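Local coordinates for protein alkaline phosphatase D (Bacillus subtilis, PDB 2YEQ) that hydrolyses phosphate esters as a phosphodiesterase and alkaline phosphatase, using an active site that contains iron and calcium, at residues A[457-462]-A[467-472]. Residues are numbered along the deposited sequence; the frame is centred on the assembly and turned at random.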
loop_
_atom_site.group_PDB
_atom_site.type_symbol
_atom_site.label_atom_id
_atom_site.label_comp_id
_atom_site.label_asym_id
_atom_site.label_seq_id
_atom_site.Cartn_x
_atom_site.Cartn_y
_atom_site.Cartn_z
ATOM N N ARG A 457 14.212 -2.928 4.685
ATOM C CA ARG A 457 14.562 -4.317 4.410
ATOM C C ARG A 457 14.610 -4.541 2.920
ATOM O O ARG A 457 13.564 -4.532 2.270
ATOM C CB ARG A 457 13.511 -5.231 5.041
ATOM C CG ARG A 457 13.177 -4.916 6.483
ATOM C CD ARG A 457 14.205 -5.563 7.445
ATOM N NE ARG A 457 13.996 -7.000 7.559
ATOM C CZ ARG A 457 14.950 -7.933 7.636
ATOM N NH1 ARG A 457 16.238 -7.625 7.624
ATOM N NH2 ARG A 457 14.600 -9.204 7.743
ATOM N N VAL A 458 15.803 -4.743 2.369
ATOM C CA VAL A 458 15.975 -4.750 0.929
ATOM C C VAL A 458 16.793 -5.925 0.381
ATOM O O VAL A 458 17.429 -6.675 1.139
ATOM C CB VAL A 458 16.599 -3.400 0.477
ATOM C CG1 VAL A 458 15.796 -2.237 1.048
ATOM C CG2 VAL A 458 18.063 -3.304 0.911
ATOM N N MET A 459 16.739 -6.093 -0.935
ATOM C CA MET A 459 17.389 -7.180 -1.648
ATOM C C MET A 459 18.163 -6.619 -2.818
ATOM O O MET A 459 17.762 -5.608 -3.388
ATOM C CB MET A 459 16.346 -8.171 -2.192
ATOM C CG MET A 459 15.437 -8.772 -1.154
ATOM S SD MET A 459 13.999 -9.632 -1.859
ATOM C CE MET A 459 13.180 -8.252 -2.711
ATOM N N PRO A 460 19.254 -7.285 -3.222
ATOM C CA PRO A 460 20.006 -6.815 -4.366
ATOM C C PRO A 460 19.287 -6.950 -5.724
ATOM O O PRO A 460 19.633 -6.222 -6.651
ATOM C CB PRO A 460 21.255 -7.704 -4.354
ATOM C CG PRO A 460 20.872 -8.894 -3.546
ATOM C CD PRO A 460 19.968 -8.366 -2.515
ATOM N N PHE A 461 18.337 -7.880 -5.858
ATOM C CA PHE A 461 17.701 -8.143 -7.165
ATOM C C PHE A 461 16.358 -8.840 -6.988
ATOM O O PHE A 461 16.101 -9.438 -5.953
ATOM C CB PHE A 461 18.625 -8.960 -8.101
ATOM C CG PHE A 461 19.041 -10.314 -7.535
ATOM C CD1 PHE A 461 18.184 -11.410 -7.601
ATOM C CD2 PHE A 461 20.274 -10.475 -6.916
ATOM C CE1 PHE A 461 18.547 -12.661 -7.068
ATOM C CE2 PHE A 461 20.653 -11.719 -6.377
ATOM C CZ PHE A 461 19.782 -12.814 -6.459
ATOM N N VAL A 462 15.510 -8.703 -8.004
ATOM C CA VAL A 462 14.206 -9.372 -8.077
ATOM C C VAL A 462 14.002 -10.060 -9.446
ATOM O O VAL A 462 13.011 -10.763 -9.633
ATOM C CB VAL A 462 13.012 -8.389 -7.787
ATOM C CG1 VAL A 462 13.051 -7.881 -6.378
ATOM C CG2 VAL A 462 12.974 -7.218 -8.778
ATOM N N ALA A 467 16.937 -13.887 -3.870
ATOM C CA ALA A 467 17.791 -12.894 -3.214
ATOM C C ALA A 467 17.642 -12.920 -1.697
ATOM O O ALA A 467 16.564 -13.122 -1.161
ATOM C CB ALA A 467 17.511 -11.454 -3.740
ATOM N N ALA A 468 18.756 -12.693 -1.015
ATOM C CA ALA A 468 18.786 -12.567 0.434
ATOM C C ALA A 468 18.272 -11.160 0.801
ATOM O O ALA A 468 18.385 -10.245 0.004
ATOM C CB ALA A 468 20.245 -12.763 0.948
ATOM N N ILE A 469 17.697 -11.007 1.987
ATOM C CA ILE A 469 17.243 -9.703 2.470
ATOM C C ILE A 469 18.181 -9.197 3.586
ATOM O O ILE A 469 18.745 -9.999 4.327
ATOM C CB ILE A 469 15.793 -9.768 2.957
ATOM C CG1 ILE A 469 15.169 -8.360 2.986
ATOM C CG2 ILE A 469 15.692 -10.447 4.324
ATOM C CD1 ILE A 469 13.652 -8.380 2.898
ATOM N N SER A 470 18.393 -7.885 3.663
ATOM C CA SER A 470 19.174 -7.268 4.753
ATOM C C SER A 470 18.540 -5.952 5.127
ATOM O O SER A 470 17.819 -5.347 4.328
ATOM C CB SER A 470 20.602 -6.949 4.321
ATOM O OG SER A 470 21.112 -7.913 3.443
ATOM N N THR A 471 18.827 -5.501 6.334
ATOM C CA THR A 471 18.458 -4.166 6.751
ATOM C C THR A 471 19.525 -3.207 6.193
ATOM O O THR A 471 20.684 -3.221 6.628
ATOM C CB THR A 471 18.304 -4.103 8.255
ATOM O OG1 THR A 471 17.269 -5.025 8.653
ATOM C CG2 THR A 471 17.942 -2.692 8.739
ATOM N N ARG A 472 19.154 -2.436 5.171
ATOM C CA ARG A 472 20.055 -1.450 4.571
ATOM C C ARG A 472 20.376 -0.350 5.568
ATOM O O ARG A 472 21.492 0.175 5.627
ATOM C CB ARG A 472 19.430 -0.798 3.307
ATOM C CG ARG A 472 20.248 0.370 2.727
ATOM C CD ARG A 472 21.532 -0.139 2.205
ATOM N NE ARG A 472 22.447 0.854 1.670
ATOM C CZ ARG A 472 23.206 1.677 2.393
ATOM N NH1 ARG A 472 23.131 1.709 3.722
ATOM N NH2 ARG A 472 24.039 2.491 1.775
HETATM O O HOH W 1 15.032 -12.223 -5.639
#
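At the loop end of the beta hairpin formed by strands 451-459 and 470-477, Val-458 and Ser-470 make the last bridge, an antiparallel hydrogen-bonded pair. Val-458 N donates to Ser-470 O at 2.9 Å, and Ser-470 N returns a bond of 3.0 Å to Val-458 O. In the neighbouring non-hydrogen-bonded pair, the Arg-457 chain bends at chi2 and chi3 (-83° and -75°) and folds back across to Thr-471. Its NH1 donates to Thr-471 OG1 at 3.0 Å, the hydroxyl lying near the guanidinium edge but 24° out of its plane, while NE forms a salt bridge with Glu-141. Ile-469 crosses this side chain at about a right angle, CD1 against Arg-457 CB and CG2 3.8 Å from NH2. An alanine in place of Arg-457 would probably leave Glu-141 without this charged mate and Thr-471 OG1 without its guanidinium donor. Both strands belong to a large mixed sheet that also carries strands 117-122 and 145-148 of the calcineurin-like phosphatase fold, with strand 440-448 next to 451-459 and helix 133-138 packed on Met-459 and Ile-469. Beyond the last bridge, Ala-467 turns its CB toward the other segment, over one face of the Phe-461 ring, 3.8 Å from the centroid, in a CH-pi contact, and also touches Met-459 CB. A water bridges the widening backbones, donating to Phe-461 O and accepting from Ala-467 N at 3.1 Å.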